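Local coordinates for protein SidF, inhibitor of growth family, member 3 (Legionella pneumophila subsp. pneumophila, PDB 4FYE) that is a phosphoinositide phosphatase, probably removing a phosphate group from the inositol ring of host membrane lipids, at residues Arg413-Trp417 and Gln440-Val445; Gln360-Ala364 and Glu375-Tyr379; Glu37-Phe41 and Val51-Asn55; Asp19-Val23 and Val40-Pro44; Lys321-Tyr326 and Leu345-Asn350. The protein carries 1 engineered substitution. The contacts are given in a common frame with arbitrary orientation. Numbering follows the deposited sequence.

In the fold
The five contacts fall into three regions. Contacts 1 and 2 touch, with centres 11 Å apart: strand 402-416 of contact 1 runs parallel to strand 353-360, whose last residue, Gln360, opens contact 2. Their nearest link is Ser416 OG to Gln360 OE1, 2.8 Å. The Val362 side chain of contact 2 is about 5 Å from a bound phosphate ion, which may mark a pocket though it probably comes from the crystallisation liquor. Contacts 3 and 4 lie across the chain's centre, on a second, six-stranded sheet; they share Val40 and Phe41, and their centres are 9 Å apart. Contact 5 stands alone, its centre 36 Å from that of contact 1, although its helix 335-349 leads into strand 353-360.

Contact 1 (Arg413-Trp417 and Gln440-Val445); sequences RMSSW and QNARFV
Strand residues 413-416 cross helix residues 440-445 at -134°, axes 7.4 Å apart at closest approach and Ser415 nearest Asn441 (CA-CA 5.4 Å). Residues 413-416 are extended; 440-445 are helical. Three hydrogen bonds join helix side chains to strand backbone. Asn441 (chi1 m) pairs with both backbone groups of Ser416, its OD1 accepting from Ser416 N (2.8 Å) and its ND2 donating to Ser416 O (2.8 Å), while Gln440 NE2 donates to Met414 O at 2.7 Å. The Phe444 ring (chi1 t) turns one face to Ser415, a small residue whose CB makes a CH-pi contact 3.5 Å from the ring centroid. Trp417 (chi1 m) adds apolar contacts, CH2 to Phe444 CD2 (3.8 Å) and to Val445 CG2 (4.1 Å). Arg413 runs away to a salt bridge with Asp451. The strand's other edge, through Arg413 and Ser415, pairs with strand 353-360. Amide side chains, which both donate and accept, satisfy peptide groups on the edge facing the helix as a further strand would, within a buried interface.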
# COMPACT_ATOMS: atom_id res chain seq x y z
N ARG A 413 3.76 -10.88 -9.27
CA ARG A 413 2.85 -10.42 -10.26
C ARG A 413 2.87 -8.88 -10.14
O ARG A 413 2.63 -8.31 -9.08
CB ARG A 413 1.43 -10.96 -10.03
CG ARG A 413 1.26 -12.45 -9.75
CD ARG A 413 1.14 -13.08 -11.08
NE ARG A 413 0.74 -14.45 -11.01
CZ ARG A 413 1.60 -15.46 -11.11
NH1 ARG A 413 2.90 -15.19 -11.23
NH2 ARG A 413 1.17 -16.72 -11.10
N MET A 414 3.13 -8.22 -11.26
CA MET A 414 3.30 -6.84 -11.21
C MET A 414 2.56 -6.25 -12.35
O MET A 414 2.73 -6.73 -13.46
CB MET A 414 4.75 -6.46 -11.33
CG MET A 414 4.77 -4.94 -11.33
SD MET A 414 6.42 -4.37 -11.31
CE MET A 414 6.30 -2.63 -11.30
N SER A 415 1.75 -5.21 -12.06
CA SER A 415 1.10 -4.40 -13.13
C SER A 415 1.42 -2.93 -12.99
O SER A 415 1.75 -2.47 -11.93
CB SER A 415 -0.42 -4.60 -13.17
OG SER A 415 -1.04 -4.25 -11.94
N SER A 416 1.30 -2.15 -14.05
CA SER A 416 1.61 -0.76 -13.88
C SER A 416 0.74 0.04 -14.80
O SER A 416 1.01 0.14 -15.99
CB SER A 416 3.06 -0.55 -14.19
OG SER A 416 3.37 0.80 -13.97
N TRP A 417 -0.34 0.61 -14.27
CA TRP A 417 -1.23 1.37 -15.13
C TRP A 417 -1.47 2.67 -14.46
O TRP A 417 -2.03 2.70 -13.34
CB TRP A 417 -2.58 0.71 -15.25
CG TRP A 417 -2.69 -0.49 -16.14
CD1 TRP A 417 -2.64 -0.51 -17.55
CD2 TRP A 417 -3.00 -1.85 -15.74
NE1 TRP A 417 -2.83 -1.79 -18.01
CE2 TRP A 417 -3.07 -2.64 -16.98
CE3 TRP A 417 -3.20 -2.48 -14.54
CZ2 TRP A 417 -3.33 -4.00 -16.97
CZ3 TRP A 417 -3.47 -3.85 -14.53
CH2 TRP A 417 -3.51 -4.59 -15.71
N GLN A 440 4.42 -5.78 -19.97
CA GLN A 440 4.35 -6.35 -18.63
C GLN A 440 2.90 -6.47 -18.25
O GLN A 440 2.50 -7.42 -17.60
CB GLN A 440 5.15 -5.52 -17.64
CG GLN A 440 5.11 -5.98 -16.18
CD GLN A 440 5.27 -7.48 -15.99
OE1 GLN A 440 6.00 -8.17 -16.72
NE2 GLN A 440 4.55 -8.00 -15.03
N ASN A 441 2.09 -5.56 -18.78
CA ASN A 441 0.69 -5.52 -18.41
C ASN A 441 -0.11 -6.64 -19.07
O ASN A 441 -0.91 -7.35 -18.39
CB ASN A 441 0.11 -4.12 -18.68
CG ASN A 441 0.51 -3.11 -17.61
OD1 ASN A 441 0.92 -3.48 -16.51
ND2 ASN A 441 0.41 -1.82 -17.94
N ALA A 442 0.15 -6.86 -20.35
CA ALA A 442 -0.33 -8.10 -20.99
C ALA A 442 0.21 -9.44 -20.34
O ALA A 442 -0.57 -10.37 -20.06
CB ALA A 442 -0.09 -8.06 -22.50
N ARG A 443 1.50 -9.56 -20.09
CA ARG A 443 1.99 -10.67 -19.27
C ARG A 443 1.14 -10.84 -17.99
O ARG A 443 0.55 -11.92 -17.74
CB ARG A 443 3.43 -10.40 -18.91
CG ARG A 443 4.10 -11.45 -18.00
CD ARG A 443 5.59 -11.44 -18.29
NE ARG A 443 6.30 -12.34 -17.41
CZ ARG A 443 6.78 -12.01 -16.22
NH1 ARG A 443 6.65 -10.77 -15.77
NH2 ARG A 443 7.43 -12.93 -15.50
N PHE A 444 1.07 -9.77 -17.18
CA PHE A 444 0.30 -9.75 -15.93
C PHE A 444 -1.14 -10.21 -16.16
O PHE A 444 -1.66 -11.07 -15.46
CB PHE A 444 0.35 -8.34 -15.33
CG PHE A 444 -0.50 -8.15 -14.09
CD1 PHE A 444 0.01 -8.45 -12.84
CD2 PHE A 444 -1.80 -7.66 -14.20
CE1 PHE A 444 -0.77 -8.26 -11.70
CE2 PHE A 444 -2.56 -7.45 -13.08
CZ PHE A 444 -2.05 -7.76 -11.82
N VAL A 445 -1.79 -9.69 -17.19
CA VAL A 445 -3.14 -10.11 -17.42
C VAL A 445 -3.19 -11.62 -17.64
O VAL A 445 -3.99 -12.34 -17.02
CB VAL A 445 -3.83 -9.28 -18.52
CG1 VAL A 445 -5.12 -9.95 -19.00
CG2 VAL A 445 -4.16 -7.88 -18.00

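Contact 2 (Gln360-Ala364 and Glu375-Tyr379); sequences QVVTA and EQFEY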
# COMPACT_ATOMS: atom_id res chain seq x y z
N GLN A 360 1.04 -1.24 -9.32
CA GLN A 360 1.65 0.08 -9.33
C GLN A 360 0.78 1.04 -10.14
O GLN A 360 0.05 0.62 -11.07
CB GLN A 360 3.02 -0.04 -9.98
CG GLN A 360 3.91 1.16 -9.87
CD GLN A 360 5.22 0.95 -10.66
OE1 GLN A 360 5.21 0.58 -11.86
NE2 GLN A 360 6.35 1.21 -9.98
N VAL A 361 0.91 2.33 -9.84
CA VAL A 361 -0.03 3.32 -10.31
C VAL A 361 0.63 4.69 -10.74
O VAL A 361 -0.01 5.66 -11.02
CB VAL A 361 -1.12 3.36 -9.22
CG1 VAL A 361 -1.16 4.64 -8.47
CG2 VAL A 361 -2.45 2.83 -9.73
N VAL A 362 1.95 4.71 -10.78
CA VAL A 362 2.88 5.67 -11.45
C VAL A 362 2.67 5.74 -12.99
O VAL A 362 2.01 4.92 -13.56
CB VAL A 362 4.27 5.08 -11.10
CG1 VAL A 362 5.17 4.84 -12.29
CG2 VAL A 362 4.91 5.66 -9.83
N THR A 363 3.12 6.78 -13.68
CA THR A 363 3.11 6.70 -15.13
C THR A 363 4.56 6.55 -15.67
O THR A 363 5.31 7.52 -15.88
CB THR A 363 2.05 7.59 -15.90
OG1 THR A 363 2.45 7.92 -17.27
CG2 THR A 363 1.66 8.73 -15.21
N ALA A 364 4.93 5.28 -15.81
CA ALA A 364 6.25 4.86 -16.16
C ALA A 364 6.77 5.55 -17.38
O ALA A 364 7.98 5.78 -17.47
CB ALA A 364 6.22 3.38 -16.42
N GLU A 375 12.22 4.25 -14.06
CA GLU A 375 12.98 3.28 -13.23
C GLU A 375 12.10 2.66 -12.16
O GLU A 375 12.19 1.46 -11.90
CB GLU A 375 14.22 3.92 -12.61
CG GLU A 375 15.31 4.21 -13.63
CD GLU A 375 15.00 5.43 -14.54
OE1 GLU A 375 14.54 6.51 -14.07
OE2 GLU A 375 15.23 5.30 -15.76
N GLN A 376 11.22 3.45 -11.57
CA GLN A 376 10.34 2.92 -10.50
C GLN A 376 9.55 1.79 -11.03
O GLN A 376 9.18 0.87 -10.29
CB GLN A 376 9.36 3.96 -9.98
CG GLN A 376 10.03 5.14 -9.33
CD GLN A 376 9.00 6.18 -8.87
OE1 GLN A 376 9.15 7.41 -9.09
NE2 GLN A 376 7.97 5.69 -8.25
N PHE A 377 9.33 1.81 -12.34
CA PHE A 377 8.66 0.70 -12.98
C PHE A 377 9.72 -0.34 -13.25
O PHE A 377 9.63 -1.47 -12.78
CB PHE A 377 7.92 1.12 -14.26
CG PHE A 377 7.62 -0.02 -15.19
CD1 PHE A 377 6.69 -0.98 -14.84
CD2 PHE A 377 8.31 -0.17 -16.37
CE1 PHE A 377 6.40 -2.04 -15.68
CE2 PHE A 377 8.05 -1.25 -17.22
CZ PHE A 377 7.09 -2.19 -16.88
N GLU A 378 10.73 0.06 -13.99
CA GLU A 378 11.69 -0.89 -14.53
C GLU A 378 12.52 -1.67 -13.51
O GLU A 378 12.62 -2.89 -13.62
CB GLU A 378 12.56 -0.25 -15.59
CG GLU A 378 12.19 -0.77 -16.96
CD GLU A 378 12.86 0.00 -18.09
OE1 GLU A 378 14.12 0.06 -18.15
OE2 GLU A 378 12.10 0.54 -18.94
N TYR A 379 13.04 -1.01 -12.47
CA TYR A 379 13.88 -1.68 -11.49
C TYR A 379 13.12 -2.63 -10.59
O TYR A 379 13.66 -3.65 -10.14
CB TYR A 379 14.56 -0.65 -10.62
CG TYR A 379 15.64 0.15 -11.31
CD1 TYR A 379 15.72 0.19 -12.70
CD2 TYR A 379 16.57 0.87 -10.58
CE1 TYR A 379 16.71 0.91 -13.35
CE2 TYR A 379 17.51 1.63 -11.23
CZ TYR A 379 17.57 1.62 -12.60
OH TYR A 379 18.51 2.30 -13.23
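Segment 360-364 leaves strand 353-360 and enters the loop that leads to helix 373-387, the strand-to-helix passage of an alpha/beta unit. Val361 (phi/psi -141/9) bends the chain, Val362 is extended again, and Ala364 has helical angles. The CB atoms of Gln360, Val362 and Ala364 face segment 375-379, near the start of that helix, and the backbones are nearest at Ala364 and Phe377, whose CA atoms lie 5.8 Å apart. Ala364 suits this place because its methyl permits so close an approach: its CB meets Phe377 CB at 3.6 Å. Val362 presents CG2 to the side chain of Gln376, 4.2 Å from CD of that residue. Gln360 reaches furthest, its first two chi angles both t, and its NE2 donates to the main-chain Gln376 O at 2.9 Å. Its OE1 lies 3.6 Å from Phe377 CA, near the plane of the Phe377 ring, and accepts a hydrogen bond from Ser416 OG of strand 402-416. The ring itself continues onto Met414 and Ser416 of that strand. Val361, pointing elsewhere, packs on Arg652 and Leu656 of helix 652-668, and the Val362 side chain is about 5 Å from a bound phosphate ion. One glutamine amide, its two ends used differently, therefore ties helix and neighbouring strand to the start of a loop that passes near this ion, which may mark a pocket, while small apolar groups set the spacing.

Contact 3 (Glu37-Phe41 and Val51-Asn55); sequences ERQVF and VVVVN
This beta hairpin joins strands 39-42 and 50-55, at one edge of a six-stranded mixed sheet. The short strand axes come within 4.7 Å, their directions 144° apart. Glu37, not yet extended (phi/psi -103/-52), sends its carboxylate to Gly67 N; its OE2 passes 4.1 Å from Val54 CG1. Arg38, stretched (chi1 m, then t), lays CG 3.9 Å from Val54 CG2 and carries its guanidinium to Tyr32 O and Ser715. Gln39 forms a hydrogen-bonded antiparallel pair with Val53: Gln39 N to Val53 O 3.1 Å, Val53 N to Gln39 O 2.8 Å. Val40 and Val52 follow as a non-hydrogen-bonded pair (CA-CA 4.6 Å), their beta-branched side chains, suited to extended backbone, together on the face opposite Gln39, Phe41, Val51 and Val53, CG2 to CG2 4.5 Å. Phe41 and Val51 are the next hydrogen-bonded pair: Phe41 N to Val51 O 2.9 Å, Val51 N to Phe41 O 3.0 Å. The Phe41 ring (chi1 m) lies along the sheet face it shares with Val51 and Val53, its CD2 3.8 Å from Val53 CG2.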
# COMPACT_ATOMS: atom_id res chain seq x y z
N GLU A 37 -10.61 15.10 18.43
CA GLU A 37 -10.96 14.24 17.29
C GLU A 37 -9.83 13.22 17.08
O GLU A 37 -10.10 12.02 17.09
CB GLU A 37 -11.33 15.00 16.01
CG GLU A 37 -11.12 14.18 14.72
CD GLU A 37 -11.29 14.95 13.35
OE1 GLU A 37 -11.50 16.21 13.29
OE2 GLU A 37 -11.24 14.30 12.26
N ARG A 38 -8.57 13.69 16.98
CA ARG A 38 -7.39 12.77 16.81
C ARG A 38 -6.88 12.35 18.19
O ARG A 38 -6.03 13.00 18.81
CB ARG A 38 -6.29 13.38 15.92
CG ARG A 38 -6.72 13.55 14.45
CD ARG A 38 -5.62 14.21 13.65
NE ARG A 38 -5.97 14.30 12.25
CZ ARG A 38 -5.19 14.80 11.28
NH1 ARG A 38 -3.99 15.30 11.55
NH2 ARG A 38 -5.62 14.81 10.03
N GLN A 39 -7.43 11.26 18.68
CA GLN A 39 -7.12 10.89 20.02
C GLN A 39 -6.00 9.88 20.05
O GLN A 39 -5.92 9.00 19.19
CB GLN A 39 -8.38 10.40 20.66
CG GLN A 39 -9.40 11.53 20.63
CD GLN A 39 -10.34 11.39 21.79
OE1 GLN A 39 -11.03 10.37 21.90
NE2 GLN A 39 -10.29 12.36 22.71
N VAL A 40 -5.13 10.05 21.03
CA VAL A 40 -3.94 9.26 21.14
C VAL A 40 -3.93 8.39 22.39
O VAL A 40 -4.36 8.80 23.48
CB VAL A 40 -2.71 10.16 21.10
CG1 VAL A 40 -1.46 9.32 20.89
CG2 VAL A 40 -2.84 11.15 19.97
N PHE A 41 -3.39 7.20 22.22
CA PHE A 41 -3.57 6.14 23.20
C PHE A 41 -2.34 5.22 23.24
O PHE A 41 -1.50 5.21 22.32
CB PHE A 41 -4.75 5.28 22.78
CG PHE A 41 -6.10 5.98 22.81
CD1 PHE A 41 -6.75 6.20 24.03
CD2 PHE A 41 -6.76 6.32 21.61
CE1 PHE A 41 -8.01 6.80 24.06
CE2 PHE A 41 -8.00 6.93 21.64
CZ PHE A 41 -8.64 7.17 22.88
N VAL A 51 -1.17 4.72 19.41
CA VAL A 51 -2.25 4.52 18.51
C VAL A 51 -3.04 5.78 18.38
O VAL A 51 -3.40 6.38 19.39
CB VAL A 51 -3.15 3.47 19.12
CG1 VAL A 51 -4.27 3.14 18.18
CG2 VAL A 51 -2.31 2.26 19.42
N VAL A 52 -3.35 6.21 17.15
CA VAL A 52 -4.21 7.35 17.01
C VAL A 52 -5.57 6.91 16.47
O VAL A 52 -5.62 6.21 15.43
CB VAL A 52 -3.64 8.33 16.00
CG1 VAL A 52 -4.51 9.57 15.99
CG2 VAL A 52 -2.17 8.66 16.28
N VAL A 53 -6.66 7.34 17.09
CA VAL A 53 -8.00 6.84 16.75
C VAL A 53 -8.94 8.03 16.43
O VAL A 53 -8.94 9.02 17.14
CB VAL A 53 -8.59 5.97 17.90
CG1 VAL A 53 -9.99 5.44 17.57
CG2 VAL A 53 -7.70 4.76 18.22
N VAL A 54 -9.71 7.93 15.37
CA VAL A 54 -10.69 8.90 15.04
C VAL A 54 -12.04 8.20 14.88
O VAL A 54 -12.14 7.24 14.11
CB VAL A 54 -10.37 9.59 13.68
CG1 VAL A 54 -11.58 10.37 13.18
CG2 VAL A 54 -9.23 10.59 13.77
N ASN A 55 -13.09 8.70 15.53
CA ASN A 55 -14.49 8.32 15.23
C ASN A 55 -15.21 9.35 14.40
O ASN A 55 -15.20 10.53 14.76
CB ASN A 55 -15.28 8.10 16.55
CG ASN A 55 -14.50 7.27 17.53
OD1 ASN A 55 -14.53 6.05 17.46
ND2 ASN A 55 -13.68 7.91 18.33

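Contact 4 (Asp19-Val23 and Val40-Pro44); sequences DLEPV and VFKDP
Leu20 (chi1 m, chi2 t) forms the apolar centre, its CB 3.9 Å from Phe41 CB and its CD2 3.6 Å from Pro44 CB; Pro22 CG lies 4.4 Å from Phe41 CE1. Phe41 belongs to strand 39-42, an edge strand of its sheet; its ring (chi1 m) turns to the side away from Val23. There, separately, Val23 (chi1 t) brings CB to 4.2 Å from Val40 CG1. Outward lies the backbone. Residues 20-23 and 40-43 are extended, Pro44 is not, and the touching parts run 133° apart, with a single bridge between Pro22 and Phe41 (CA-CA 4.4 Å). Hydrogen bonds flank it: Lys42 N to Glu21 O, 2.7 Å, and Val23 N to Val40 O, 3.1 Å. Proline, without an amide hydrogen, loses nothing at the bridge, where the donors are Lys42 and Val23. At the solvent-exposed polar edge the long side chains of Glu21 (chi1 t) and Lys42 (chi1 m, the rest t) form a salt bridge, OE1 to NZ 2.8 Å. Backbone hydrogen bonds thus fix this loop after helix 9-16 to the strand edge, with Leu20, Phe41 and Pro44 packing on one side and Val23 with Val40 beside the ion pair on the other.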
# COMPACT_ATOMS: atom_id res chain seq x y z
N ASP A 19 -10.79 -0.87 24.93
CA ASP A 19 -10.61 0.29 25.77
C ASP A 19 -9.15 0.55 26.00
O ASP A 19 -8.52 -0.21 26.73
CB ASP A 19 -11.36 0.15 27.09
CG ASP A 19 -12.48 1.19 27.23
OD1 ASP A 19 -12.98 1.66 26.19
OD2 ASP A 19 -12.85 1.55 28.37
N LEU A 20 -8.62 1.61 25.41
CA LEU A 20 -7.17 1.87 25.53
C LEU A 20 -6.80 2.99 26.48
O LEU A 20 -7.64 3.88 26.77
CB LEU A 20 -6.56 2.15 24.16
CG LEU A 20 -6.82 1.10 23.08
CD1 LEU A 20 -6.62 1.75 21.72
CD2 LEU A 20 -5.92 -0.13 23.23
N GLU A 21 -5.53 2.96 26.93
CA GLU A 21 -5.03 3.96 27.88
C GLU A 21 -4.66 5.24 27.16
O GLU A 21 -3.79 5.21 26.30
CB GLU A 21 -3.81 3.47 28.66
CG GLU A 21 -3.20 4.52 29.60
CD GLU A 21 -2.40 3.95 30.79
OE1 GLU A 21 -1.57 4.70 31.36
OE2 GLU A 21 -2.59 2.77 31.18
N PRO A 22 -5.29 6.38 27.56
CA PRO A 22 -4.94 7.71 27.03
C PRO A 22 -3.45 8.08 27.20
O PRO A 22 -2.80 7.59 28.11
CB PRO A 22 -5.84 8.66 27.87
CG PRO A 22 -7.04 7.83 28.25
CD PRO A 22 -6.49 6.43 28.44
N VAL A 23 -2.94 8.89 26.28
CA VAL A 23 -1.61 9.48 26.31
C VAL A 23 -1.76 11.00 26.24
O VAL A 23 -2.46 11.52 25.35
CB VAL A 23 -0.79 9.11 25.07
CG1 VAL A 23 0.62 9.65 25.17
CG2 VAL A 23 -0.80 7.61 24.82
N VAL A 40 -5.13 10.05 21.03
CA VAL A 40 -3.94 9.26 21.14
C VAL A 40 -3.93 8.39 22.39
O VAL A 40 -4.36 8.80 23.48
CB VAL A 40 -2.71 10.16 21.10
CG1 VAL A 40 -1.46 9.32 20.89
CG2 VAL A 40 -2.84 11.15 19.97
N PHE A 41 -3.39 7.20 22.22
CA PHE A 41 -3.57 6.14 23.20
C PHE A 41 -2.34 5.22 23.24
O PHE A 41 -1.50 5.21 22.32
CB PHE A 41 -4.75 5.28 22.78
CG PHE A 41 -6.10 5.98 22.81
CD1 PHE A 41 -6.75 6.20 24.03
CD2 PHE A 41 -6.76 6.32 21.61
CE1 PHE A 41 -8.01 6.80 24.06
CE2 PHE A 41 -8.00 6.93 21.64
CZ PHE A 41 -8.64 7.17 22.88
N LYS A 42 -2.24 4.38 24.27
CA LYS A 42 -1.05 3.49 24.37
C LYS A 42 -1.35 2.24 23.59
O LYS A 42 -2.51 1.82 23.55
CB LYS A 42 -0.72 3.15 25.81
CG LYS A 42 -0.07 4.27 26.63
CD LYS A 42 0.49 3.64 27.92
CE LYS A 42 0.71 4.61 29.07
NZ LYS A 42 0.96 3.87 30.37
N ASP A 43 -0.35 1.64 22.94
CA ASP A 43 -0.58 0.37 22.26
C ASP A 43 -0.95 -0.70 23.28
O ASP A 43 -0.32 -0.80 24.34
CB ASP A 43 0.63 -0.03 21.44
CG ASP A 43 0.35 -1.21 20.53
OD1 ASP A 43 0.43 -2.37 21.03
OD2 ASP A 43 0.03 -0.98 19.33
N PRO A 44 -2.00 -1.48 23.00
CA PRO A 44 -2.45 -2.46 24.00
C PRO A 44 -1.46 -3.60 24.18
O PRO A 44 -1.63 -4.44 25.07
CB PRO A 44 -3.73 -3.04 23.41
CG PRO A 44 -3.62 -2.81 21.93
CD PRO A 44 -2.78 -1.56 21.75

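Contact 5 (Lys321-Tyr326 and Leu345-Asn350); sequences KIPEEY and LYVEHN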
# COMPACT_ATOMS: atom_id res chain seq x y z
N LYS A 321 -0.52 -27.81 11.25
CA LYS A 321 0.55 -27.84 10.31
C LYS A 321 1.82 -28.44 10.89
O LYS A 321 2.79 -28.59 10.19
CB LYS A 321 0.77 -26.42 9.78
CG LYS A 321 0.52 -26.27 8.29
CD LYS A 321 -0.91 -26.55 7.88
CE LYS A 321 -0.90 -27.26 6.53
NZ LYS A 321 -1.10 -26.20 5.49
N ILE A 322 1.85 -28.83 12.15
CA ILE A 322 3.06 -29.49 12.63
C ILE A 322 2.87 -31.03 12.74
O ILE A 322 1.99 -31.49 13.46
CB ILE A 322 3.45 -28.91 13.98
CG1 ILE A 322 3.64 -27.41 13.84
CG2 ILE A 322 4.68 -29.59 14.58
CD1 ILE A 322 3.63 -26.74 15.21
N PRO A 323 3.68 -31.84 12.01
CA PRO A 323 3.31 -33.28 12.01
C PRO A 323 3.22 -33.85 13.40
O PRO A 323 3.97 -33.44 14.26
CB PRO A 323 4.44 -33.92 11.24
CG PRO A 323 4.75 -32.84 10.19
CD PRO A 323 4.58 -31.50 10.88
N GLU A 324 2.31 -34.80 13.62
CA GLU A 324 2.07 -35.30 14.97
C GLU A 324 3.33 -35.58 15.79
O GLU A 324 3.41 -35.25 16.96
CB GLU A 324 1.19 -36.54 14.92
CG GLU A 324 0.26 -36.70 16.11
CD GLU A 324 -0.29 -38.11 16.17
OE1 GLU A 324 -0.59 -38.61 17.30
OE2 GLU A 324 -0.40 -38.75 15.08
N GLU A 325 4.32 -36.15 15.15
CA GLU A 325 5.49 -36.72 15.83
C GLU A 325 6.49 -35.65 16.26
O GLU A 325 7.52 -35.97 16.83
CB GLU A 325 6.15 -37.65 14.86
CG GLU A 325 5.36 -37.52 13.55
CD GLU A 325 6.16 -37.38 12.29
OE1 GLU A 325 5.54 -37.01 11.32
OE2 GLU A 325 7.38 -37.64 12.20
N TYR A 326 6.19 -34.39 15.96
CA TYR A 326 7.02 -33.28 16.46
C TYR A 326 6.27 -32.39 17.41
O TYR A 326 6.82 -31.42 17.90
CB TYR A 326 7.57 -32.44 15.33
CG TYR A 326 8.35 -33.30 14.40
CD1 TYR A 326 9.50 -33.95 14.84
CD2 TYR A 326 7.92 -33.49 13.09
CE1 TYR A 326 10.21 -34.78 13.99
CE2 TYR A 326 8.63 -34.30 12.23
CZ TYR A 326 9.77 -34.95 12.69
OH TYR A 326 10.47 -35.76 11.85
N LEU A 345 8.26 -24.34 15.31
CA LEU A 345 8.08 -25.69 14.80
C LEU A 345 7.42 -25.64 13.43
O LEU A 345 7.79 -26.38 12.56
CB LEU A 345 7.27 -26.55 15.78
CG LEU A 345 8.05 -27.03 17.01
CD1 LEU A 345 7.19 -27.60 18.14
CD2 LEU A 345 9.15 -28.04 16.68
N TYR A 346 6.47 -24.73 13.24
CA TYR A 346 5.78 -24.60 12.00
C TYR A 346 6.78 -24.31 10.89
O TYR A 346 6.68 -24.92 9.77
CB TYR A 346 4.68 -23.52 12.05
CG TYR A 346 4.12 -23.18 10.66
CD1 TYR A 346 3.44 -24.13 9.90
CD2 TYR A 346 4.30 -21.97 10.11
CE1 TYR A 346 2.96 -23.84 8.63
CE2 TYR A 346 3.83 -21.66 8.86
CZ TYR A 346 3.17 -22.62 8.12
OH TYR A 346 2.70 -22.33 6.84
N VAL A 347 7.72 -23.40 11.19
CA VAL A 347 8.64 -22.89 10.18
C VAL A 347 9.66 -23.98 9.83
O VAL A 347 10.03 -24.13 8.66
CB VAL A 347 9.42 -21.63 10.66
CG1 VAL A 347 10.55 -21.33 9.67
CG2 VAL A 347 8.49 -20.44 10.78
N GLU A 348 10.03 -24.76 10.83
CA GLU A 348 11.06 -25.77 10.71
C GLU A 348 10.54 -26.92 9.83
O GLU A 348 11.25 -27.44 8.99
CB GLU A 348 11.49 -26.17 12.12
CG GLU A 348 12.34 -27.43 12.30
CD GLU A 348 12.54 -27.80 13.80
OE1 GLU A 348 12.63 -29.02 14.13
OE2 GLU A 348 12.61 -26.88 14.67
N HIS A 349 9.26 -27.23 9.92
CA HIS A 349 8.69 -28.32 9.14
C HIS A 349 7.84 -27.97 7.93
O HIS A 349 7.32 -28.87 7.31
CB HIS A 349 7.88 -29.22 10.09
CG HIS A 349 8.69 -29.73 11.25
ND1 HIS A 349 9.39 -30.87 11.18
CD2 HIS A 349 8.97 -29.19 12.45
CE1 HIS A 349 10.05 -31.07 12.31
NE2 HIS A 349 9.79 -30.04 13.10
N ASN A 350 7.66 -26.69 7.58
CA ASN A 350 6.89 -26.39 6.39
C ASN A 350 7.59 -25.39 5.48
O ASN A 350 8.08 -24.34 5.95
CB ASN A 350 5.49 -25.86 6.80
CG ASN A 350 4.62 -26.93 7.52
OD1 ASN A 350 3.82 -27.60 6.90
ND2 ASN A 350 4.76 -27.06 8.79
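Leu345 begins the helical segment with its side chain against the loop: its CB meets Ile322 CD1 at 3.7 Å, and its CD1 lies 3.8 Å from Tyr326 O; leucine suits this apolar spot, between Ile322 and the backbone of Tyr326. One residue on, where the backbones are nearest (Ile322 to Tyr346, CA-CA 5.6 Å), Tyr346 turns its ring (chi1 t) so that the edge receives the aliphatic part of Lys321, CG to CE1 3.5 Å, while the charged end of the lysine leads away. The C-terminal part of helix 335-349 thus packs back on the loop between helices 315-320 and 335-349, and Val347, on another side of the helix, reaches Val404 and Thr406 of strand 402-416. His349 then stacks on Tyr326, which closes a short 3-10 turn (Tyr326 N to Pro323 O, 3.0 Å). Their rings form an offset stack, centroids 4.2 Å apart and planes at 22°, with His349 CE1 over the face of the tyrosine; beside the stack, Pro323 CD lies 4.1 Å from His349 CB. Finally Asn350, its amide suited to meeting two carbonyls, donates ND2 to Lys321 O at 2.9 Å and to Tyr346 O at 3.0 Å.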